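Local coordinates for chitin elicitor-binding protein (Oryza sativa subsp. japonica, PDB 5JCD) that perceives chitin oligosaccharides from fungal cell walls and takes part in relaying the signal that triggers plant defence responses, at residues L82-V87 with S125-I130; F3-A8 with S135-E140; V151-N156 with L183-I188. One frame throughout, in Å; residues are numbered along the deposited sequence.

Contact 1: residues L82-V87 with S125-I130; sequences LPIYVV and SQTLWI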
loop_
_atom_site.group_PDB
_atom_site.type_symbol
_atom_site.label_atom_id
_atom_site.label_comp_id
_atom_site.label_asym_id
_atom_site.label_seq_id
_atom_site.Cartn_x
_atom_site.Cartn_y
_atom_site.Cartn_z
ATOM N N LEU A 82 6.400 9.845 -1.060
ATOM C CA LEU A 82 7.141 8.775 -0.398
ATOM C C LEU A 82 6.377 7.497 -0.653
ATOM O O LEU A 82 5.175 7.549 -0.936
ATOM C CB LEU A 82 7.203 9.029 1.102
ATOM C CG LEU A 82 8.092 10.201 1.495
ATOM C CD1 LEU A 82 7.846 10.627 2.937
ATOM C CD2 LEU A 82 9.549 9.795 1.282
ATOM N N PRO A 83 7.057 6.341 -0.585
ATOM C CA PRO A 83 8.485 6.155 -0.357
ATOM C C PRO A 83 9.322 6.438 -1.608
ATOM O O PRO A 83 8.786 6.518 -2.711
ATOM C CB PRO A 83 8.579 4.679 0.007
ATOM C CG PRO A 83 7.476 4.058 -0.719
ATOM C CD PRO A 83 6.367 5.049 -0.747
ATOM N N ILE A 84 10.628 6.590 -1.416
ATOM C CA ILE A 84 11.563 6.827 -2.517
ATOM C C ILE A 84 12.355 5.565 -2.818
ATOM O O ILE A 84 12.903 4.942 -1.905
ATOM C CB ILE A 84 12.532 7.964 -2.152
ATOM C CG1 ILE A 84 11.838 9.299 -2.381
ATOM C CG2 ILE A 84 13.813 7.896 -2.977
ATOM C CD1 ILE A 84 11.257 9.386 -3.745
ATOM N N TYR A 85 12.409 5.175 -4.089
ATOM C CA TYR A 85 13.187 3.991 -4.451
ATOM C C TYR A 85 14.359 4.318 -5.377
ATOM O O TYR A 85 14.190 4.944 -6.433
ATOM C CB TYR A 85 12.301 2.916 -5.089
ATOM C CG TYR A 85 13.052 1.642 -5.361
ATOM C CD1 TYR A 85 13.168 0.660 -4.386
ATOM C CD2 TYR A 85 13.682 1.432 -6.587
ATOM C CE1 TYR A 85 13.877 -0.508 -4.633
ATOM C CE2 TYR A 85 14.383 0.277 -6.845
ATOM C CZ TYR A 85 14.483 -0.694 -5.874
ATOM O OH TYR A 85 15.191 -1.848 -6.156
ATOM N N VAL A 86 15.547 3.878 -4.975
ATOM C CA VAL A 86 16.750 4.037 -5.797
ATOM C C VAL A 86 17.003 2.835 -6.720
ATOM O O VAL A 86 17.236 1.715 -6.269
ATOM C CB VAL A 86 17.980 4.337 -4.911
ATOM C CG1 VAL A 86 17.836 5.700 -4.276
ATOM C CG2 VAL A 86 18.123 3.289 -3.812
ATOM N N VAL A 87 16.946 3.087 -8.021
ATOM C CA VAL A 87 17.119 2.057 -9.037
ATOM C C VAL A 87 18.461 1.335 -8.919
ATOM O O VAL A 87 19.499 1.962 -8.713
ATOM C CB VAL A 87 17.032 2.648 -10.443
ATOM C CG1 VAL A 87 17.206 1.557 -11.490
ATOM C CG2 VAL A 87 15.729 3.364 -10.621
ATOM N N SER A 125 20.695 4.092 -9.611
ATOM C CA SER A 125 20.896 5.081 -8.539
ATOM C C SER A 125 19.990 6.306 -8.658
ATOM O O SER A 125 20.009 7.209 -7.807
ATOM C CB SER A 125 22.371 5.482 -8.392
ATOM O OG SER A 125 22.655 5.837 -7.054
ATOM N N GLN A 126 19.191 6.316 -9.718
ATOM C CA GLN A 126 18.106 7.270 -9.877
ATOM C C GLN A 126 17.052 7.053 -8.771
ATOM O O GLN A 126 16.821 5.919 -8.341
ATOM C CB GLN A 126 17.463 7.066 -11.246
ATOM C CG GLN A 126 16.188 7.852 -11.501
ATOM C CD GLN A 126 15.564 7.489 -12.829
ATOM O OE1 GLN A 126 16.023 6.573 -13.510
ATOM N NE2 GLN A 126 14.529 8.213 -13.213
ATOM N N THR A 127 16.443 8.136 -8.290
ATOM C CA THR A 127 15.393 8.017 -7.286
ATOM C C THR A 127 14.009 8.027 -7.929
ATOM O O THR A 127 13.696 8.882 -8.763
ATOM C CB THR A 127 15.438 9.150 -6.260
ATOM O OG1 THR A 127 15.412 10.395 -6.957
ATOM C CG2 THR A 127 16.693 9.067 -5.384
ATOM N N LEU A 128 13.184 7.068 -7.525
ATOM C CA LEU A 128 11.822 6.950 -8.032
ATOM C C LEU A 128 10.825 7.155 -6.886
ATOM O O LEU A 128 11.006 6.618 -5.785
ATOM C CB LEU A 128 11.599 5.570 -8.659
ATOM C CG LEU A 128 12.444 5.079 -9.833
ATOM C CD1 LEU A 128 12.183 3.601 -10.089
ATOM C CD2 LEU A 128 12.126 5.892 -11.075
ATOM N N TRP A 129 9.791 7.952 -7.134
ATOM C CA TRP A 129 8.673 8.059 -6.198
ATOM C C TRP A 129 7.726 6.899 -6.449
ATOM O O TRP A 129 7.192 6.768 -7.545
ATOM C CB TRP A 129 7.916 9.375 -6.403
ATOM C CG TRP A 129 6.600 9.442 -5.655
ATOM C CD1 TRP A 129 6.326 8.910 -4.418
ATOM C CD2 TRP A 129 5.373 10.039 -6.112
ATOM N NE1 TRP A 129 5.023 9.161 -4.072
ATOM C CE2 TRP A 129 4.408 9.850 -5.086
ATOM C CE3 TRP A 129 4.997 10.729 -7.277
ATOM C CZ2 TRP A 129 3.087 10.320 -5.191
ATOM C CZ3 TRP A 129 3.679 11.200 -7.382
ATOM C CH2 TRP A 129 2.737 10.986 -6.340
ATOM N N ILE A 130 7.488 6.080 -5.431
ATOM C CA ILE A 130 6.539 4.981 -5.554
ATOM C C ILE A 130 5.163 5.421 -5.010
ATOM O O ILE A 130 4.998 5.617 -3.811
ATOM C CB ILE A 130 7.041 3.745 -4.773
ATOM C CG1 ILE A 130 8.481 3.390 -5.172
ATOM C CG2 ILE A 130 6.102 2.564 -4.948
ATOM C CD1 ILE A 130 8.670 3.055 -6.655
#

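Contact 2: residues F3-A8 with S135-E140; sequences FTCAVA and SCDKEE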
loop_
_atom_site.group_PDB
_atom_site.type_symbol
_atom_site.label_atom_id
_atom_site.label_comp_id
_atom_site.label_asym_id
_atom_site.label_seq_id
_atom_site.Cartn_x
_atom_site.Cartn_y
_atom_site.Cartn_z
ATOM N N PHE A 3 -5.933 3.718 -6.161
ATOM C CA PHE A 3 -7.203 3.833 -5.420
ATOM C C PHE A 3 -7.795 5.183 -5.707
ATOM O O PHE A 3 -7.100 6.181 -5.800
ATOM C CB PHE A 3 -7.064 3.696 -3.897
ATOM C CG PHE A 3 -6.701 2.319 -3.432
ATOM C CD1 PHE A 3 -6.702 1.238 -4.320
ATOM C CD2 PHE A 3 -6.354 2.100 -2.101
ATOM C CE1 PHE A 3 -6.348 -0.020 -3.897
ATOM C CE2 PHE A 3 -5.998 0.832 -1.661
ATOM C CZ PHE A 3 -5.991 -0.230 -2.560
ATOM N N THR A 4 -9.099 5.192 -5.876
ATOM C CA THR A 4 -9.829 6.404 -6.148
ATOM C C THR A 4 -10.003 7.307 -4.892
ATOM O O THR A 4 -10.111 6.823 -3.770
ATOM C CB THR A 4 -11.180 5.980 -6.793
ATOM O OG1 THR A 4 -11.056 6.043 -8.223
ATOM C CG2 THR A 4 -12.360 6.788 -6.302
ATOM N N CYS A 5 -10.031 8.621 -5.096
ATOM C CA CYS A 5 -10.282 9.572 -4.020
ATOM C C CYS A 5 -10.977 10.792 -4.602
ATOM O O CYS A 5 -10.486 11.380 -5.567
ATOM C CB CYS A 5 -8.979 10.004 -3.343
ATOM S SG CYS A 5 -9.216 11.086 -1.921
ATOM N N ALA A 6 -12.095 11.188 -3.996
ATOM C CA ALA A 6 -12.967 12.207 -4.575
ATOM C C ALA A 6 -13.056 13.526 -3.784
ATOM O O ALA A 6 -13.823 14.413 -4.157
ATOM C CB ALA A 6 -14.360 11.631 -4.746
ATOM N N VAL A 7 -12.269 13.652 -2.719
ATOM C CA VAL A 7 -12.272 14.848 -1.892
ATOM C C VAL A 7 -11.385 15.925 -2.482
ATOM O O VAL A 7 -10.733 15.702 -3.504
ATOM C CB VAL A 7 -11.811 14.527 -0.477
ATOM C CG1 VAL A 7 -12.709 13.420 0.136
ATOM C CG2 VAL A 7 -10.371 14.092 -0.501
ATOM N N ALA A 8 -11.337 17.087 -1.834
ATOM C CA ALA A 8 -10.585 18.210 -2.381
ATOM C C ALA A 8 -9.117 17.870 -2.562
ATOM O O ALA A 8 -8.463 17.319 -1.664
ATOM C CB ALA A 8 -10.717 19.437 -1.497
ATOM N N SER A 135 -6.518 6.469 -0.266
ATOM C CA SER A 135 -7.617 7.398 -0.436
ATOM C C SER A 135 -7.899 8.047 0.894
ATOM O O SER A 135 -7.513 7.523 1.952
ATOM C CB SER A 135 -8.874 6.680 -0.919
ATOM O OG SER A 135 -9.950 7.592 -1.087
ATOM N N CYS A 136 -8.597 9.171 0.848
ATOM C CA CYS A 136 -9.080 9.765 2.078
ATOM C C CYS A 136 -10.618 9.832 2.051
ATOM O O CYS A 136 -11.213 10.527 2.871
ATOM C CB CYS A 136 -8.470 11.151 2.285
ATOM S SG CYS A 136 -6.630 11.238 2.227
ATOM N N ASP A 137 -11.256 9.139 1.101
ATOM C CA ASP A 137 -12.724 9.133 1.001
ATOM C C ASP A 137 -13.267 8.559 2.283
ATOM O O ASP A 137 -12.663 7.658 2.857
ATOM C CB ASP A 137 -13.240 8.233 -0.128
ATOM C CG ASP A 137 -13.009 8.806 -1.517
ATOM O OD1 ASP A 137 -12.932 10.044 -1.665
ATOM O OD2 ASP A 137 -12.892 7.997 -2.465
ATOM N N LYS A 138 -14.401 9.090 2.726
ATOM C CA LYS A 138 -15.171 8.486 3.804
ATOM C C LYS A 138 -15.936 7.260 3.280
ATOM O O LYS A 138 -16.094 7.070 2.067
ATOM C CB LYS A 138 -16.148 9.513 4.373
ATOM C CG LYS A 138 -15.459 10.599 5.214
ATOM C CD LYS A 138 -16.391 11.745 5.584
ATOM C CE LYS A 138 -15.609 12.883 6.271
ATOM N NZ LYS A 138 -15.846 13.016 7.743
ATOM N N GLU A 139 -16.369 6.404 4.193
ATOM C CA GLU A 139 -17.200 5.269 3.818
ATOM C C GLU A 139 -18.626 5.478 4.344
ATOM O O GLU A 139 -18.891 5.333 5.548
ATOM C CB GLU A 139 -16.604 3.956 4.334
ATOM C CG GLU A 139 -17.313 2.709 3.811
ATOM C CD GLU A 139 -17.434 2.712 2.297
ATOM O OE1 GLU A 139 -18.416 2.145 1.773
ATOM O OE2 GLU A 139 -16.542 3.270 1.624
ATOM N N GLU A 140 -19.527 5.829 3.429
ATOM C CA GLU A 140 -20.905 6.166 3.770
ATOM C C GLU A 140 -20.971 7.198 4.905
ATOM O O GLU A 140 -21.677 7.001 5.904
ATOM C CB GLU A 140 -21.700 4.906 4.130
ATOM C CG GLU A 140 -22.831 4.580 3.138
ATOM C CD GLU A 140 -22.529 3.392 2.226
ATOM O OE1 GLU A 140 -22.689 2.230 2.664
ATOM O OE2 GLU A 140 -22.143 3.625 1.056
#

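Contact 3: residues V151-N156 with L183-I188; sequences VGKGEN and LQMGQI. With NAG (2-acetamido-2-deoxy-beta-D-glucopyranose), chain D.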
loop_
_atom_site.group_PDB
_atom_site.type_symbol
_atom_site.label_atom_id
_atom_site.label_comp_id
_atom_site.label_asym_id
_atom_site.label_seq_id
_atom_site.Cartn_x
_atom_site.Cartn_y
_atom_site.Cartn_z
ATOM N N VAL A 151 -4.910 -9.885 -1.922
ATOM C CA VAL A 151 -5.667 -11.100 -1.664
ATOM C C VAL A 151 -4.772 -12.352 -1.672
ATOM O O VAL A 151 -3.975 -12.594 -2.601
ATOM C CB VAL A 151 -6.787 -11.299 -2.717
ATOM C CG1 VAL A 151 -7.404 -12.661 -2.563
ATOM C CG2 VAL A 151 -7.855 -10.195 -2.623
ATOM N N GLY A 152 -4.899 -13.131 -0.614
ATOM C CA GLY A 152 -4.191 -14.383 -0.472
ATOM C C GLY A 152 -4.877 -15.521 -1.202
ATOM O O GLY A 152 -6.055 -15.432 -1.533
ATOM N N LYS A 153 -4.130 -16.582 -1.477
ATOM C CA LYS A 153 -4.684 -17.746 -2.156
ATOM C C LYS A 153 -5.725 -18.461 -1.304
ATOM O O LYS A 153 -5.485 -18.777 -0.141
ATOM C CB LYS A 153 -3.556 -18.709 -2.544
ATOM C CG LYS A 153 -3.898 -20.190 -2.464
ATOM C CD LYS A 153 -3.003 -21.006 -3.396
ATOM C CE LYS A 153 -3.387 -20.787 -4.871
ATOM N NZ LYS A 153 -4.332 -21.833 -5.405
ATOM N N GLY A 154 -6.875 -18.735 -1.916
ATOM C CA GLY A 154 -7.956 -19.429 -1.251
ATOM C C GLY A 154 -8.837 -18.483 -0.457
ATOM O O GLY A 154 -9.816 -18.910 0.108
ATOM N N GLU A 155 -8.517 -17.192 -0.445
ATOM C CA GLU A 155 -9.330 -16.231 0.285
ATOM C C GLU A 155 -10.636 -15.830 -0.426
ATOM O O GLU A 155 -10.758 -15.905 -1.651
ATOM C CB GLU A 155 -8.501 -14.990 0.650
ATOM C CG GLU A 155 -7.450 -15.282 1.732
ATOM C CD GLU A 155 -6.529 -14.105 2.095
ATOM O OE1 GLU A 155 -6.577 -13.029 1.452
ATOM O OE2 GLU A 155 -5.727 -14.276 3.039
ATOM N N ASN A 156 -11.614 -15.418 0.369
ATOM C CA ASN A 156 -12.878 -14.926 -0.151
ATOM C C ASN A 156 -13.220 -13.547 0.443
ATOM O O ASN A 156 -12.676 -13.149 1.469
ATOM C CB ASN A 156 -14.004 -15.942 0.090
ATOM C CG ASN A 156 -14.157 -16.324 1.555
ATOM O OD1 ASN A 156 -14.664 -15.535 2.359
ATOM N ND2 ASN A 156 -13.755 -17.558 1.896
ATOM N N LEU A 183 -12.594 -13.579 -7.425
ATOM C CA LEU A 183 -11.490 -12.956 -6.682
ATOM C C LEU A 183 -10.167 -13.635 -7.047
ATOM O O LEU A 183 -10.037 -14.839 -6.937
ATOM C CB LEU A 183 -11.723 -13.081 -5.168
ATOM C CG LEU A 183 -10.971 -12.120 -4.252
ATOM C CD1 LEU A 183 -11.527 -10.732 -4.425
ATOM C CD2 LEU A 183 -11.020 -12.529 -2.787
ATOM N N GLN A 184 -9.184 -12.868 -7.493
ATOM C CA GLN A 184 -7.878 -13.447 -7.785
ATOM C C GLN A 184 -6.833 -13.254 -6.703
ATOM O O GLN A 184 -6.809 -12.238 -6.001
ATOM C CB GLN A 184 -7.358 -12.911 -9.105
ATOM C CG GLN A 184 -7.997 -13.595 -10.271
ATOM C CD GLN A 184 -7.568 -13.008 -11.569
ATOM O OE1 GLN A 184 -6.817 -12.034 -11.598
ATOM N NE2 GLN A 184 -7.992 -13.629 -12.666
ATOM N N MET A 185 -5.968 -14.249 -6.579
ATOM C CA MET A 185 -4.796 -14.127 -5.742
ATOM C C MET A 185 -3.976 -12.929 -6.236
ATOM O O MET A 185 -3.774 -12.752 -7.433
ATOM C CB MET A 185 -3.982 -15.401 -5.824
ATOM C CG MET A 185 -2.743 -15.414 -4.948
ATOM S SD MET A 185 -1.670 -16.809 -5.345
ATOM C CE MET A 185 -0.546 -16.837 -3.945
ATOM N N GLY A 186 -3.556 -12.071 -5.308
ATOM C CA GLY A 186 -2.723 -10.940 -5.663
ATOM C C GLY A 186 -3.508 -9.735 -6.148
ATOM O O GLY A 186 -2.936 -8.675 -6.354
ATOM N N GLN A 187 -4.819 -9.880 -6.283
ATOM C CA GLN A 187 -5.681 -8.721 -6.504
ATOM C C GLN A 187 -5.564 -7.750 -5.314
ATOM O O GLN A 187 -5.624 -8.149 -4.156
ATOM C CB GLN A 187 -7.143 -9.153 -6.629
ATOM C CG GLN A 187 -8.085 -8.013 -7.016
ATOM C CD GLN A 187 -9.462 -8.521 -7.448
ATOM O OE1 GLN A 187 -9.701 -9.732 -7.511
ATOM N NE2 GLN A 187 -10.362 -7.599 -7.766
ATOM N N ILE A 188 -5.409 -6.478 -5.626
ATOM C CA ILE A 188 -5.254 -5.445 -4.631
ATOM C C ILE A 188 -6.595 -4.825 -4.256
ATOM O O ILE A 188 -7.247 -4.208 -5.085
ATOM C CB ILE A 188 -4.345 -4.328 -5.155
ATOM C CG1 ILE A 188 -3.024 -4.919 -5.666
ATOM C CG2 ILE A 188 -4.131 -3.281 -4.086
ATOM C CD1 ILE A 188 -2.227 -5.674 -4.627
HETATM C C1 NAG D . -13.991 -17.969 3.273
HETATM C C2 NAG D . -14.969 -19.149 3.320
HETATM C C3 NAG D . -15.134 -19.662 4.750
HETATM C C4 NAG D . -13.763 -20.121 5.232
HETATM C C5 NAG D . -12.836 -18.910 5.210
HETATM C C6 NAG D . -11.430 -19.221 5.750
HETATM C C7 NAG D . -16.453 -19.118 1.445
HETATM C C8 NAG D . -17.690 -18.540 0.819
HETATM N N2 NAG D . -16.237 -18.797 2.717
HETATM O O3 NAG D . -16.100 -20.694 4.809
HETATM O O4 NAG D . -13.807 -20.685 6.526
HETATM O O5 NAG D . -12.770 -18.367 3.898
HETATM O O6 NAG D . -10.696 -20.120 4.934
HETATM O O7 NAG D . -15.684 -19.843 0.800
#

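Contact 1: residues L82-V87 with S125-I130
S125 meets V87 through the backbone: S125 N donates to V87 O over 2.6 Å. This bond starts the antiparallel pairing of strands 84-86 and 127-129, the strand pair of the LysM 1 domain, whose two helices (93-100 and 107-113) lie between them in sequence. Q126 answers with its carbonyl, which accepts V87 N and also receives a CA-H...O contact from V86; Q126 OE1 turns back to N123 N. T127, a chitin-binding residue, forms a non-hydrogen-bonded pair with V86. Its OG1 lies between the backbone N and the carbonyl carbon (chi1 54°), which leaves CG2 anti to the carbonyl carbon; T127 CG2 sits 3.7 Å from V86 CG1 and 3.9 Å from I84 CG2, giving a methyl patch on that face of the ladder. L128 and Y85 are the hydrogen-bonded pair: L128 N reaches Y85 O at 2.6 Å, and Y85 N reaches L128 O at the same separation. Their side chains take the other face, where L128 CD1 lies 3.6 Å from V87 CG2 and both residues rest on I96 of helix 93-100; Y85 OH bonds to D91. W129 returns to the face of T127. Its indole has L82 O and P83 O in plane at the edge, and NE1 goes to S79 O. I130 closes the ladder with a nearly straight bond (175°) from I130 N to P83 O at 3.0 Å, just after the cis peptide before P83, while I130 CG1 packs at 3.9 Å from Y85 CB. The chemistry is thus divided: backbone bonds join the strands, apolar branches seat one face on the helices, and the other face carries the chitin-binding T127 and W129, whose backbone N is held by OD1 of chitin-binding N114.

Contact 2: residues F3-A8 with S135-E140
D137 reaches across to the backbone of C5 and A6 with its carboxylate. From CB, CG stands anti to the carbonyl carbon and beside D137 N (chi1 -73°), which brings the acid group over C5 CA, 3.8 Å from D137 CG. OD1 of D137 accepts A6 N at 2.7 Å on its syn lone pair, with an almost straight N-H (174°). The same D137 OD1 lies against A6 CB and, at 3.8 Å, V7 CG1. OD2 of D137 meets C5 CA at 3.4 Å. D137 OD2 and T4 O, 3.3 Å apart, are both acceptors and share no bond. R174 takes OD2 in a salt bridge, which would probably offset that oxygen-oxygen repulsion. An alanine here would probably leave A6 N and the guanidinium of R174 without their carboxylate mate and let the backbone at A6 turn more easily. T4 O is not left to OD2: S135 OG donates to T4 O at 2.8 Å, in the carbonyl plane and on a lone pair. S135 OG in turn accepts D137 N at 3.0 Å, an ST turn, so one hydroxyl links the two segments and also fixes the start of the D137 backbone. C5 CB lies close against this hydroxyl, and C5 SG approaches C136 N at 3.4 Å. Both cysteines are tied elsewhere, C5 to C72 and C136 to C13, which binds the two segments to strands 63-72 and 12-20. The contact thus joins the N-terminal end of the chain to the connection between strands 133-134 and 145-150: F3 and C5 bond by backbone to G77 and D75, F3 packs on strands 145-150 and 188-193, and helix 168-174 contributes R174 beside S135.

Contact 3: residues V151-N156 with L183-I188
V151 faces L183 and Q184 where the two loops of the second LysM domain come together, just after strand 145-150 and just before strand 188-193. Each loop holds a type II beta turn, G152 to E155 and Q184 to Q187, with a glycine (G154, G186) in the third position, where a side chain would be jammed against the preceding carbonyl. Two backbone hydrogen bonds cross between them: V151 N gives to Q187 O at 2.9 Å and V151 O takes G186 N at 2.8 Å, so V151 is gripped at both ends. Side-chain oxygens brace each turn from within. E155 OE1 accepts G152 N at 2.7 Å from well above the carboxylate plane and also meets Y149 OH; Q187 OE1 accepts Q184 N at 3.2 Å in its own carbonyl plane. Apolar contact falls on V151 and L183: CG1 of V151, anti to its backbone N (chi1 171°), lies 3.6 Å from L183 CD2, and I160 of helix 157-163 packs on both residues. L183 CD2 also lies 3.6 Å from E155 O. On the outer side M185 runs out as an extended chain past V151 O, M185 CE 3.8 Å from K153 CB. G154, L183, Q184 and M185 are all chitin-binding residues, consistent with the packing and the turns setting the two loops of the site against each other. N156 combines a cap with a covalent link. It stands at the N-cap of helix 157-163, with OD1 taking the backbone N of A159, and its amide nitrogen carries an N-linked N-acetylglucosamine (NAG): N156 ND2 is bonded to NAG C1 over 1.5 Å.

How the contacts relate
Along the chain, contact 2 opens first, at the N-terminus, and closes only after contact 1, which lies wholly within that span; contact 3 follows. Contacts 1 and 3 belong to different LysM domains and sit on opposite sides of the chain's centre, their own centres about 28 Å apart; each brings together the two ends of its domain around a pair of helices. Contact 2, about 26 Å from contact 1 and 23 Å from contact 3 between centres, brings weakly bonded strand 3-4 to the mixed sheet that also holds strand 188-193, where contact 3 ends. The two touch there, F3 CZ packing 3.9 Å from I188 CG2.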